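Carbohydrate oxidase (Microdochium nivale, PDB 3RJA) oxidises the C1 hydroxyl of mono-, oligo- and polysaccharides to the corresponding lactones with bound FAD, reducing molecular oxygen to hydrogen peroxide. Local coordinates at residues A116-D121 with W295-V299; V233-R238 with K382-I386; L450-A455 with A468-K473. All blocks are in the same frame, centred on the assembly; numbering follows the deposited sequence.

Followed from the N terminus, the chain enters contact 1 at helix 112-123 of the FAD-binding part and contact 2 at helix 223-239, which packs on the eight-stranded antiparallel sheet. Contact 1 closes next, when helix 295-301 returns to helix 112-123, and contact 2 closes later at strand 384-392; the two loops therefore cross, although their nearest atoms stay about 16 Å apart. Contact 1 thus joins the FAD-binding part to helix 295-301, which follows edge strand 286-293, whereas contact 2 fixes a helix to the sheet itself. Contact 3 follows in series as a short local closure, folding the C-terminal tail onto helix 447-457, on the opposite side of the chain's centre from contact 1.

Contact 1 of 3, residues A116-D121 with W295-V299; sequences ATVLND and WIESV
Two helical segments, 116-121 and 295-299, form a near-antiparallel helix pair: their N-to-C directions differ by 166°, the axes come within 10.5 Å, and the closest CA pair is Asn-120 with Ile-296 at 6.8 Å. The contact buries 242 Å². Its apolar pair is Ala-116 CB with Val-299 CG1, 4.2 Å apart. Ile-296 (chi1 t, chi2 p) packs over the facing backbone, its CD1 4.2 Å from Ala-116 O and 4.3 Å from Thr-117 CA. The side chain of Asn-120 (chi1 t) touches both Ile-296 and the edge of the Trp-295 ring. No direct hydrogen bond joins the segments; instead one water donates to Ala-116 O at 2.7 Å and accepts from Trp-295 NE1 at 2.8 Å, bridging a backbone carbonyl to the indole, which chi1 t places. Within segment 295-299, Ser-298 OG donates to Trp-295 O (2.6 Å). The pair joins helix 112-123 of the FAD-binding part to helix 295-301, which directly follows strand 286-293, while Trp-295 and Ser-298 also pack on Leu-211 of strand 211-217.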
ATOM      1  N   ALA A 116      -5.735 -14.058  -2.057  1.00 10.96           N
ATOM      2  CA  ALA A 116      -6.924 -14.008  -2.922  1.00 11.46           C
ATOM      3  C   ALA A 116      -7.223 -15.375  -3.512  1.00 12.06           C
ATOM      4  O   ALA A 116      -8.386 -15.760  -3.639  1.00 13.31           O
ATOM      5  CB  ALA A 116      -6.773 -12.991  -4.015  1.00  9.95           C
ATOM      6  N   THR A 117      -6.181 -16.099  -3.902  1.00 12.75           N
ATOM      7  CA  THR A 117      -6.370 -17.437  -4.488  1.00 13.33           C
ATOM      8  C   THR A 117      -7.010 -18.414  -3.515  1.00 12.90           C
ATOM      9  O   THR A 117      -7.992 -19.071  -3.858  1.00 13.49           O
ATOM     10  CB  THR A 117      -5.050 -18.023  -5.003  1.00 12.57           C
ATOM     11  OG1 THR A 117      -4.579 -17.194  -6.064  1.00 12.69           O
ATOM     12  CG2 THR A 117      -5.293 -19.442  -5.558  1.00 12.23           C
ATOM     13  N   VAL A 118      -6.460 -18.484  -2.302  1.00 13.30           N
ATOM     14  CA  VAL A 118      -6.953 -19.382  -1.255  1.00 14.01           C
ATOM     15  C   VAL A 118      -8.372 -19.017  -0.863  1.00 15.07           C
ATOM     16  O   VAL A 118      -9.238 -19.886  -0.857  1.00 16.32           O
ATOM     17  CB  VAL A 118      -6.015 -19.452   0.003  1.00 16.03           C
ATOM     18  CG1 VAL A 118      -6.589 -20.403   1.085  1.00 16.39           C
ATOM     19  CG2 VAL A 118      -4.613 -19.922  -0.392  1.00 15.25           C
ATOM     20  N   LEU A 119      -8.638 -17.748  -0.582  1.00 13.83           N
ATOM     21  CA  LEU A 119     -10.002 -17.354  -0.199  1.00 14.75           C
ATOM     22  C   LEU A 119     -11.027 -17.622  -1.320  1.00 14.49           C
ATOM     23  O   LEU A 119     -12.149 -18.062  -1.052  1.00 14.17           O
ATOM     24  CB  LEU A 119     -10.076 -15.867   0.210  1.00 14.14           C
ATOM     25  CG  LEU A 119      -9.452 -15.369   1.522  1.00 15.35           C
ATOM     26  CD1 LEU A 119      -9.692 -13.841   1.638  1.00 13.96           C
ATOM     27  CD2 LEU A 119      -9.996 -16.098   2.800  1.00 14.21           C
ATOM     28  N   ASN A 120     -10.653 -17.364  -2.572  1.00 13.98           N
ATOM     29  CA  ASN A 120     -11.572 -17.684  -3.686  1.00 16.30           C
ATOM     30  C   ASN A 120     -11.818 -19.210  -3.883  1.00 16.41           C
ATOM     31  O   ASN A 120     -12.949 -19.695  -3.818  1.00 18.21           O
ATOM     32  CB  ASN A 120     -11.073 -17.081  -4.996  1.00 15.73           C
ATOM     33  CG  ASN A 120     -11.999 -17.385  -6.143  1.00 16.66           C
ATOM     34  OD1 ASN A 120     -11.733 -18.307  -6.935  1.00 17.38           O
ATOM     35  ND2 ASN A 120     -13.118 -16.666  -6.213  1.00 13.18           N
ATOM     36  N   ASP A 121     -10.740 -19.943  -4.103  1.00 17.67           N
ATOM     37  CA  ASP A 121     -10.796 -21.321  -4.564  1.00 18.94           C
ATOM     38  C   ASP A 121     -11.277 -22.248  -3.442  1.00 21.44           C
ATOM     39  O   ASP A 121     -12.043 -23.174  -3.672  1.00 19.82           O
ATOM     40  CB  ASP A 121      -9.405 -21.777  -5.041  1.00 19.72           C
ATOM     41  CG  ASP A 121      -8.942 -21.081  -6.323  1.00 21.63           C
ATOM     42  OD1 ASP A 121      -9.662 -20.232  -6.891  1.00 24.17           O
ATOM     43  OD2 ASP A 121      -7.818 -21.384  -6.771  1.00 24.28           O
ATOM     44  N   TRP A 295     -14.638 -12.649 -10.074  1.00 15.87           N
ATOM     45  CA  TRP A 295     -13.653 -12.235  -9.083  1.00 15.70           C
ATOM     46  C   TRP A 295     -12.214 -12.685  -9.398  1.00 16.04           C
ATOM     47  O   TRP A 295     -11.323 -11.845  -9.559  1.00 13.77           O
ATOM     48  CB  TRP A 295     -14.017 -12.737  -7.679  1.00 14.91           C
ATOM     49  CG  TRP A 295     -13.001 -12.280  -6.680  1.00 14.80           C
ATOM     50  CD1 TRP A 295     -12.120 -13.057  -5.995  1.00 14.22           C
ATOM     51  CD2 TRP A 295     -12.743 -10.918  -6.279  1.00 14.71           C
ATOM     52  NE1 TRP A 295     -11.331 -12.270  -5.171  1.00 14.27           N
ATOM     53  CE2 TRP A 295     -11.690 -10.954  -5.332  1.00 14.26           C
ATOM     54  CE3 TRP A 295     -13.305  -9.683  -6.620  1.00 14.00           C
ATOM     55  CZ2 TRP A 295     -11.196  -9.793  -4.704  1.00 15.21           C
ATOM     56  CZ3 TRP A 295     -12.824  -8.519  -5.987  1.00 16.20           C
ATOM     57  CH2 TRP A 295     -11.781  -8.584  -5.029  1.00 13.85           C
ATOM     58  N   ILE A 296     -11.986 -14.003  -9.462  1.00 15.73           N
ATOM     59  CA  ILE A 296     -10.603 -14.492  -9.593  1.00 16.85           C
ATOM     60  C   ILE A 296      -9.970 -14.024 -10.914  1.00 16.67           C
ATOM     61  O   ILE A 296      -8.769 -13.712 -10.994  1.00 16.17           O
ATOM     62  CB  ILE A 296     -10.478 -16.042  -9.346  1.00 18.67           C
ATOM     63  CG1 ILE A 296      -9.032 -16.439  -9.033  1.00 18.82           C
ATOM     64  CG2 ILE A 296     -11.029 -16.869 -10.526  1.00 19.36           C
ATOM     65  CD1 ILE A 296      -8.407 -15.729  -7.811  1.00 17.72           C
ATOM     66  N   GLU A 297     -10.805 -13.943 -11.940  1.00 15.94           N
ATOM     67  CA  GLU A 297     -10.377 -13.416 -13.219  1.00 17.28           C
ATOM     68  C   GLU A 297      -9.961 -11.961 -13.123  1.00 17.30           C
ATOM     69  O   GLU A 297      -8.977 -11.568 -13.762  1.00 18.34           O
ATOM     70  CB  GLU A 297     -11.482 -13.589 -14.258  1.00 19.43           C
ATOM     71  CG  GLU A 297     -11.636 -15.047 -14.722  1.00 19.83           C
ATOM     72  CD  GLU A 297     -12.898 -15.283 -15.547  1.00 22.75           C
ATOM     73  OE1 GLU A 297     -13.822 -14.420 -15.540  1.00 22.00           O
ATOM     74  OE2 GLU A 297     -12.973 -16.359 -16.190  1.00 23.78           O
ATOM     75  N   SER A 298     -10.689 -11.160 -12.324  1.00 14.96           N
ATOM     76  CA  SER A 298     -10.319  -9.747 -12.151  1.00 14.36           C
ATOM     77  C   SER A 298      -8.975  -9.644 -11.427  1.00 13.21           C
ATOM     78  O   SER A 298      -8.147  -8.805 -11.767  1.00 13.88           O
ATOM     79  CB  SER A 298     -11.405  -8.944 -11.403  1.00 13.46           C
ATOM     80  OG  SER A 298     -11.451  -9.293 -10.022  1.00 13.37           O
ATOM     81  N   VAL A 299      -8.741 -10.514 -10.450  1.00 12.78           N
ATOM     82  CA  VAL A 299      -7.428 -10.541  -9.788  1.00 14.55           C
ATOM     83  C   VAL A 299      -6.270 -10.745 -10.783  1.00 15.60           C
ATOM     84  O   VAL A 299      -5.261 -10.011 -10.746  1.00 15.05           O
ATOM     85  CB  VAL A 299      -7.354 -11.568  -8.651  1.00 13.64           C
ATOM     86  CG1 VAL A 299      -6.019 -11.393  -7.836  1.00 14.06           C
ATOM     87  CG2 VAL A 299      -8.533 -11.397  -7.724  1.00 13.99           C
TER
HETATM   88  O   HOH W   1     -10.303 -13.923  -3.097  1.00 12.29           O

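Contact 2 of 3, residues V233-R238 with K382-I386; sequences VEDYAR and KLWLI. With ZN (zinc ion), chain F.
A helical segment, 233-238, lies against the start of a strand, 382-386, where Lys-382 and Leu-383 are still loop and the strand begins at Trp-384. The nearest CA atoms are those of Arg-238 and Leu-383, 7.3 Å apart, and 275 Å² is buried. Val-233 (chi1 t) meets the edge of the indole, its CG1 3.8 Å from Trp-384 CH2. Glu-234, extended with chi1 and chi2 both t, accepts the one hydrogen bond across the segments: Trp-384 NE1 to Glu-234 OE1, 2.8 Å and 162° at the hydrogen, with Trp-384 at chi1 m. Its other oxygen, OE2, pairs with Arg-238 NH2 in a salt bridge of 2.8 Å one turn along the helix, and also bonds Ser-328. Asp-235 points away from the strand and binds zinc through OD2 at 2.0 Å, a site shared with Glu-231. Ala-237 CB reaches Leu-383 CD2 at 4.0 Å. Arg-238 bends at chi3 (m), bringing Leu-383 CD1 over one face of its guanidinium, 3.6 Å from CZ. Leu-383 and Trp-384 both face Leu-326, forming a classic beta bulge at the strand's entry. Helix 223-239 thereby packs on the eight-stranded antiparallel sheet, Val-233 touching strand 245-251 and Ala-237 strand 352-359, the latter lying between 245-251 and 384-392.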
ATOM      1  N   VAL A 233     -13.119  14.862 -14.228  1.00 12.41           N
ATOM      2  CA  VAL A 233     -13.046  13.607 -13.469  1.00 11.12           C
ATOM      3  C   VAL A 233     -13.241  13.907 -11.983  1.00 11.94           C
ATOM      4  O   VAL A 233     -13.932  13.158 -11.300  1.00 11.70           O
ATOM      5  CB  VAL A 233     -11.740  12.837 -13.736  1.00 10.85           C
ATOM      6  CG1 VAL A 233     -11.667  11.548 -12.857  1.00  9.76           C
ATOM      7  CG2 VAL A 233     -11.609  12.496 -15.252  1.00  9.97           C
ATOM      8  N   GLU A 234     -12.703  15.027 -11.489  1.00 12.44           N
ATOM      9  CA  GLU A 234     -12.882  15.317 -10.069  1.00 12.99           C
ATOM     10  C   GLU A 234     -14.352  15.550  -9.749  1.00 13.10           C
ATOM     11  O   GLU A 234     -14.837  15.090  -8.687  1.00 13.17           O
ATOM     12  CB  GLU A 234     -12.030  16.475  -9.551  1.00 14.10           C
ATOM     13  CG  GLU A 234     -12.358  16.751  -8.058  1.00 13.44           C
ATOM     14  CD  GLU A 234     -11.374  17.673  -7.357  1.00 15.59           C
ATOM     15  OE1 GLU A 234     -10.146  17.570  -7.656  1.00 16.55           O
ATOM     16  OE2 GLU A 234     -11.818  18.498  -6.487  1.00 14.20           O
ATOM     17  N   ASP A 235     -15.061  16.227 -10.666  1.00 12.07           N
ATOM     18  CA  ASP A 235     -16.494  16.499 -10.486  1.00 13.02           C
ATOM     19  C   ASP A 235     -17.272  15.201 -10.351  1.00 13.04           C
ATOM     20  O   ASP A 235     -18.103  15.039  -9.440  1.00 13.73           O
ATOM     21  CB  ASP A 235     -17.095  17.295 -11.679  1.00 12.19           C
ATOM     22  CG  ASP A 235     -16.598  18.731 -11.748  1.00 11.42           C
ATOM     23  OD1 ASP A 235     -16.154  19.271 -10.718  1.00 11.17           O
ATOM     24  OD2 ASP A 235     -16.670  19.331 -12.846  1.00 11.74           O
ATOM     25  N   TYR A 236     -17.038  14.308 -11.308  1.00 12.93           N
ATOM     26  CA  TYR A 236     -17.732  13.033 -11.351  1.00 13.70           C
ATOM     27  C   TYR A 236     -17.390  12.247 -10.074  1.00 14.15           C
ATOM     28  O   TYR A 236     -18.273  11.675  -9.417  1.00 14.62           O
ATOM     29  CB  TYR A 236     -17.331  12.268 -12.623  1.00 13.23           C
ATOM     30  CG  TYR A 236     -17.939  10.888 -12.724  1.00 14.54           C
ATOM     31  CD1 TYR A 236     -19.280  10.705 -13.131  1.00 14.22           C
ATOM     32  CD2 TYR A 236     -17.172   9.752 -12.455  1.00 13.08           C
ATOM     33  CE1 TYR A 236     -19.836   9.412 -13.237  1.00 13.35           C
ATOM     34  CE2 TYR A 236     -17.707   8.468 -12.583  1.00 13.31           C
ATOM     35  CZ  TYR A 236     -19.034   8.299 -12.969  1.00 13.84           C
ATOM     36  OH  TYR A 236     -19.554   7.020 -13.046  1.00 12.99           O
ATOM     37  N   ALA A 237     -16.112  12.254  -9.702  1.00 14.29           N
ATOM     38  CA  ALA A 237     -15.671  11.554  -8.491  1.00 14.86           C
ATOM     39  C   ALA A 237     -16.394  12.126  -7.257  1.00 15.52           C
ATOM     40  O   ALA A 237     -16.986  11.380  -6.458  1.00 14.92           O
ATOM     41  CB  ALA A 237     -14.143  11.665  -8.337  1.00 13.68           C
ATOM     42  N   ARG A 238     -16.379  13.451  -7.118  1.00 14.90           N
ATOM     43  CA  ARG A 238     -16.858  14.045  -5.878  1.00 14.80           C
ATOM     44  C   ARG A 238     -18.360  13.859  -5.713  1.00 14.29           C
ATOM     45  O   ARG A 238     -18.824  13.459  -4.650  1.00 14.87           O
ATOM     46  CB  ARG A 238     -16.483  15.525  -5.794  1.00 15.65           C
ATOM     47  CG  ARG A 238     -16.904  16.184  -4.494  1.00 17.55           C
ATOM     48  CD  ARG A 238     -16.405  17.614  -4.418  1.00 20.05           C
ATOM     49  NE  ARG A 238     -14.960  17.769  -4.622  1.00 20.83           N
ATOM     50  CZ  ARG A 238     -14.025  17.405  -3.730  1.00 20.43           C
ATOM     51  NH1 ARG A 238     -14.366  16.826  -2.587  1.00 19.35           N
ATOM     52  NH2 ARG A 238     -12.743  17.619  -3.978  1.00 18.07           N
ATOM     53  N   LYS A 382      -9.651  12.797   1.979  1.00 14.25           N
ATOM     54  CA  LYS A 382      -8.912  13.039   0.713  1.00 14.52           C
ATOM     55  C   LYS A 382      -9.583  12.335  -0.446  1.00 13.69           C
ATOM     56  O   LYS A 382      -9.816  11.123  -0.393  1.00 14.49           O
ATOM     57  CB  LYS A 382      -7.444  12.586   0.796  1.00 14.57           C
ATOM     58  CG  LYS A 382      -6.672  13.069   2.057  1.00 16.09           C
ATOM     59  CD  LYS A 382      -6.720  14.622   2.219  1.00 15.59           C
ATOM     60  CE  LYS A 382      -5.628  15.172   3.141  1.00 14.36           C
ATOM     61  NZ  LYS A 382      -5.848  14.792   4.557  1.00 14.85           N
ATOM     62  N   LEU A 383      -9.873  13.096  -1.495  1.00 13.28           N
ATOM     63  CA  LEU A 383     -10.514  12.584  -2.680  1.00 13.20           C
ATOM     64  C   LEU A 383      -9.524  11.824  -3.556  1.00 13.41           C
ATOM     65  O   LEU A 383      -9.846  10.732  -4.075  1.00 13.09           O
ATOM     66  CB  LEU A 383     -11.186  13.738  -3.491  1.00 14.57           C
ATOM     67  CG  LEU A 383     -12.045  13.244  -4.662  1.00 14.72           C
ATOM     68  CD1 LEU A 383     -13.313  14.075  -4.840  1.00 17.19           C
ATOM     69  CD2 LEU A 383     -11.262  13.185  -5.972  1.00 15.66           C
ATOM     70  N   TRP A 384      -8.342  12.416  -3.752  1.00 12.37           N
ATOM     71  CA  TRP A 384      -7.310  11.833  -4.616  1.00 12.74           C
ATOM     72  C   TRP A 384      -6.205  11.125  -3.826  1.00 12.32           C
ATOM     73  O   TRP A 384      -5.672  11.675  -2.862  1.00 13.74           O
ATOM     74  CB  TRP A 384      -6.610  12.953  -5.408  1.00 12.96           C
ATOM     75  CG  TRP A 384      -7.473  13.619  -6.460  1.00 14.42           C
ATOM     76  CD1 TRP A 384      -7.959  14.909  -6.443  1.00 14.63           C
ATOM     77  CD2 TRP A 384      -7.915  13.043  -7.692  1.00 14.96           C
ATOM     78  NE1 TRP A 384      -8.682  15.165  -7.586  1.00 15.06           N
ATOM     79  CE2 TRP A 384      -8.673  14.038  -8.375  1.00 15.56           C
ATOM     80  CE3 TRP A 384      -7.766  11.778  -8.282  1.00 14.74           C
ATOM     81  CZ2 TRP A 384      -9.276  13.803  -9.617  1.00 15.48           C
ATOM     82  CZ3 TRP A 384      -8.361  11.548  -9.530  1.00 15.87           C
ATOM     83  CH2 TRP A 384      -9.113  12.556 -10.178  1.00 16.33           C
ATOM     84  N   LEU A 385      -5.837   9.937  -4.269  1.00 12.22           N
ATOM     85  CA  LEU A 385      -4.610   9.260  -3.850  1.00 12.07           C
ATOM     86  C   LEU A 385      -3.718   9.205  -5.114  1.00 11.77           C
ATOM     87  O   LEU A 385      -4.135   8.697  -6.156  1.00 11.85           O
ATOM     88  CB  LEU A 385      -4.902   7.836  -3.332  1.00 11.95           C
ATOM     89  CG  LEU A 385      -3.723   6.836  -3.311  1.00 12.34           C
ATOM     90  CD1 LEU A 385      -2.604   7.279  -2.393  1.00 11.80           C
ATOM     91  CD2 LEU A 385      -4.154   5.462  -2.907  1.00 11.96           C
ATOM     92  N   ILE A 386      -2.501   9.725  -5.015  1.00 10.93           N
ATOM     93  CA  ILE A 386      -1.688   9.931  -6.205  1.00 10.81           C
ATOM     94  C   ILE A 386      -0.357   9.250  -6.016  1.00 10.26           C
ATOM     95  O   ILE A 386       0.310   9.459  -4.998  1.00 10.41           O
ATOM     96  CB  ILE A 386      -1.478  11.451  -6.490  1.00 10.57           C
ATOM     97  CG1 ILE A 386      -2.839  12.145  -6.701  1.00 10.69           C
ATOM     98  CG2 ILE A 386      -0.518  11.679  -7.681  1.00  9.11           C
ATOM     99  CD1 ILE A 386      -2.743  13.705  -6.799  1.00 10.63           C
TER
HETATM  100 ZN    ZN F 603     -16.209  21.272 -12.761  0.50 18.88          ZN

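Contact 3 of 3, residues L450-A455 with A468-K473; sequences LQKLKA and AVRPVK
The irregular C-terminal tail, 468-473, lies along the helical segment 450-455 and buries 491 Å² with it; Ala-455 and Pro-471 form the closest CA pair, at 4.1 Å. From Ala-468 to Pro-471 the tail is extended, with phi between -60° and -72° and psi between 117° and 147°, the polyproline II region. Ala-468 only grazes Lys-454, whose NZ bonds Asn-193. Val-469 (chi1 t) points toward the helix, its CG1 4.1 Å from Leu-450 CB and 3.7 Å from Gln-451 CG. Arg-470 has its CA-to-CB bond directed away from the helix, and its NE forms a salt bridge with Asp-436, while its N donates to a water (2.9 Å) that in turn donates to Gln-451 OE1 (3.1 Å). Pro-471 CB packs 4.3 Å from Ala-455 CB and 3.8 Å from Lys-454 CG. Val-472 supplies the direct hydrogen bond, N to Gln-451 O at 3.0 Å and 174°; since that carbonyl also accepts Ala-455 N at 3.1 Å, it serves both helix and tail. Lys-473 N lies 3.5 Å from Ala-455 CB, and this residue ends the chain. Helix and tail belong to the berberine-like C-terminal region of this FAD-linked oxidase, the Ala-468 side chain about 8 Å from bound FAD.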
ATOM      1  N   LEU A 450      -1.072   8.928  17.699  1.00 15.34           N
ATOM      2  CA  LEU A 450      -0.136   7.846  17.360  1.00 15.13           C
ATOM      3  C   LEU A 450       1.149   7.933  18.194  1.00 15.26           C
ATOM      4  O   LEU A 450       1.691   6.902  18.610  1.00 14.01           O
ATOM      5  CB  LEU A 450       0.179   7.858  15.849  1.00 14.18           C
ATOM      6  CG  LEU A 450      -0.977   7.324  14.971  1.00 14.47           C
ATOM      7  CD1 LEU A 450      -0.702   7.576  13.503  1.00 14.83           C
ATOM      8  CD2 LEU A 450      -1.229   5.824  15.199  1.00 14.40           C
ATOM      9  N   GLN A 451       1.613   9.167  18.447  1.00 15.20           N
ATOM     10  CA  GLN A 451       2.824   9.426  19.267  1.00 17.07           C
ATOM     11  C   GLN A 451       2.652   8.986  20.729  1.00 17.73           C
ATOM     12  O   GLN A 451       3.578   8.410  21.334  1.00 17.73           O
ATOM     13  CB  GLN A 451       3.229  10.913  19.213  1.00 16.92           C
ATOM     14  CG  GLN A 451       3.795  11.351  17.868  1.00 17.63           C
ATOM     15  CD  GLN A 451       4.108  12.845  17.781  1.00 17.85           C
ATOM     16  OE1 GLN A 451       4.946  13.266  16.977  1.00 19.79           O
ATOM     17  NE2 GLN A 451       3.415  13.644  18.563  1.00 18.12           N
ATOM     18  N   LYS A 452       1.468   9.245  21.281  1.00 17.14           N
ATOM     19  CA  LYS A 452       1.105   8.759  22.611  0.50 17.35           C
ATOM     20  C   LYS A 452       1.061   7.217  22.626  1.00 17.39           C
ATOM     21  O   LYS A 452       1.655   6.562  23.495  1.00 17.20           O
ATOM     22  CB  LYS A 452      -0.248   9.351  23.039  0.50 17.25           C
ATOM     23  CG  LYS A 452      -0.260  10.891  23.121  0.50 18.67           C
ATOM     24  CD  LYS A 452      -1.308  11.410  24.122  0.50 18.84           C
ATOM     25  CE  LYS A 452      -1.519  12.908  23.987  0.50 19.96           C
ATOM     26  NZ  LYS A 452      -2.624  13.404  24.883  0.50 21.21           N
ATOM     27  N   LEU A 453       0.350   6.642  21.659  1.00 14.28           N
ATOM     28  CA  LEU A 453       0.242   5.176  21.561  1.00 14.01           C
ATOM     29  C   LEU A 453       1.627   4.509  21.378  1.00 13.24           C
ATOM     30  O   LEU A 453       1.872   3.408  21.868  1.00 15.68           O
ATOM     31  CB  LEU A 453      -0.681   4.803  20.397  1.00 13.90           C
ATOM     32  CG  LEU A 453      -1.186   3.383  20.352  1.00 15.43           C
ATOM     33  CD1 LEU A 453      -2.203   3.159  21.503  1.00 15.21           C
ATOM     34  CD2 LEU A 453      -1.859   3.187  19.000  1.00 17.01           C
ATOM     35  N   LYS A 454       2.527   5.193  20.689  1.00 12.57           N
ATOM     36  CA  LYS A 454       3.897   4.738  20.513  1.00 13.42           C
ATOM     37  C   LYS A 454       4.648   4.699  21.846  1.00 14.79           C
ATOM     38  O   LYS A 454       5.376   3.735  22.124  1.00 15.08           O
ATOM     39  CB  LYS A 454       4.634   5.662  19.523  1.00 12.94           C
ATOM     40  CG  LYS A 454       6.030   5.215  19.115  1.00 13.34           C
ATOM     41  CD  LYS A 454       6.015   3.988  18.169  1.00 14.23           C
ATOM     42  CE  LYS A 454       7.430   3.569  17.861  1.00 15.04           C
ATOM     43  NZ  LYS A 454       7.513   2.480  16.843  1.00 17.51           N
ATOM     44  N   ALA A 455       4.483   5.753  22.656  1.00 15.40           N
ATOM     45  CA  ALA A 455       5.111   5.833  23.979  1.00 16.16           C
ATOM     46  C   ALA A 455       4.559   4.685  24.837  1.00 18.02           C
ATOM     47  O   ALA A 455       5.298   4.080  25.605  1.00 18.82           O
ATOM     48  CB  ALA A 455       4.844   7.228  24.659  1.00 14.79           C
ATOM     49  N   ALA A 468       9.350   5.805  11.425  1.00 10.91           N
ATOM     50  CA  ALA A 468       8.484   5.423  12.539  1.00 11.16           C
ATOM     51  C   ALA A 468       8.002   6.691  13.225  1.00 11.74           C
ATOM     52  O   ALA A 468       8.733   7.688  13.287  1.00 11.94           O
ATOM     53  CB  ALA A 468       9.258   4.533  13.571  1.00 10.21           C
ATOM     54  N   VAL A 469       6.786   6.640  13.754  1.00 12.62           N
ATOM     55  CA  VAL A 469       6.262   7.665  14.641  1.00 14.36           C
ATOM     56  C   VAL A 469       7.168   7.774  15.898  1.00 14.96           C
ATOM     57  O   VAL A 469       7.605   6.759  16.430  1.00 14.08           O
ATOM     58  CB  VAL A 469       4.799   7.285  15.009  1.00 16.32           C
ATOM     59  CG1 VAL A 469       4.287   8.071  16.172  1.00 16.83           C
ATOM     60  CG2 VAL A 469       3.857   7.478  13.780  1.00 16.03           C
ATOM     61  N   ARG A 470       7.470   8.988  16.362  1.00 16.14           N
ATOM     62  CA  ARG A 470       8.209   9.136  17.638  1.00 17.00           C
ATOM     63  C   ARG A 470       7.338   8.800  18.853  1.00 16.52           C
ATOM     64  O   ARG A 470       6.180   9.200  18.893  1.00 16.11           O
ATOM     65  CB  ARG A 470       8.764  10.554  17.827  1.00 18.12           C
ATOM     66  CG  ARG A 470       9.833  10.965  16.867  1.00 19.41           C
ATOM     67  CD  ARG A 470      10.518  12.298  17.303  1.00 19.83           C
ATOM     68  NE  ARG A 470      11.479  12.716  16.284  1.00 18.09           N
ATOM     69  CZ  ARG A 470      12.703  12.211  16.168  1.00 20.16           C
ATOM     70  NH1 ARG A 470      13.126  11.270  17.010  1.00 19.19           N
ATOM     71  NH2 ARG A 470      13.513  12.645  15.209  1.00 18.45           N
ATOM     72  N   PRO A 471       7.894   8.050  19.833  1.00 17.17           N
ATOM     73  CA  PRO A 471       7.240   7.888  21.128  1.00 19.47           C
ATOM     74  C   PRO A 471       7.262   9.223  21.891  1.00 20.66           C
ATOM     75  O   PRO A 471       8.336   9.743  22.197  1.00 20.81           O
ATOM     76  CB  PRO A 471       8.126   6.866  21.853  1.00 17.58           C
ATOM     77  CG  PRO A 471       9.439   6.964  21.192  1.00 18.72           C
ATOM     78  CD  PRO A 471       9.175   7.328  19.765  1.00 17.14           C
ATOM     79  N   VAL A 472       6.085   9.774  22.159  1.00 22.33           N
ATOM     80  CA  VAL A 472       5.966  11.010  22.948  1.00 25.19           C
ATOM     81  C   VAL A 472       4.930  10.804  24.053  1.00 27.20           C
ATOM     82  O   VAL A 472       3.730  10.749  23.778  1.00 25.18           O
ATOM     83  CB  VAL A 472       5.563  12.223  22.072  1.00 24.95           C
ATOM     84  CG1 VAL A 472       5.663  13.515  22.883  1.00 24.91           C
ATOM     85  CG2 VAL A 472       6.444  12.311  20.843  1.00 23.62           C
ATOM     86  N   LYS A 473       5.401  10.658  25.294  1.00 33.07           N
ATOM     87  CA  LYS A 473       4.517  10.564  26.463  1.00 40.82           C
ATOM     88  C   LYS A 473       3.519  11.725  26.478  1.00 44.50           C
ATOM     89  O   LYS A 473       3.861  12.886  26.230  1.00 43.09           O
ATOM     90  CB  LYS A 473       5.331  10.584  27.759  1.00 46.20           C
ATOM     91  CG  LYS A 473       6.081   9.306  28.062  1.00 56.67           C
ATOM     92  CD  LYS A 473       6.745   9.384  29.435  1.00 67.34           C
ATOM     93  CE  LYS A 473       7.240   8.022  29.908  1.00 75.57           C
ATOM     94  NZ  LYS A 473       7.609   8.058  31.356  1.00 75.88           N
ATOM     95  OXT LYS A 473       2.331  11.526  26.714  1.00 49.27           O
TER
HETATM   96  O   HOH W   2       6.513  11.379  15.053  1.00 17.60           O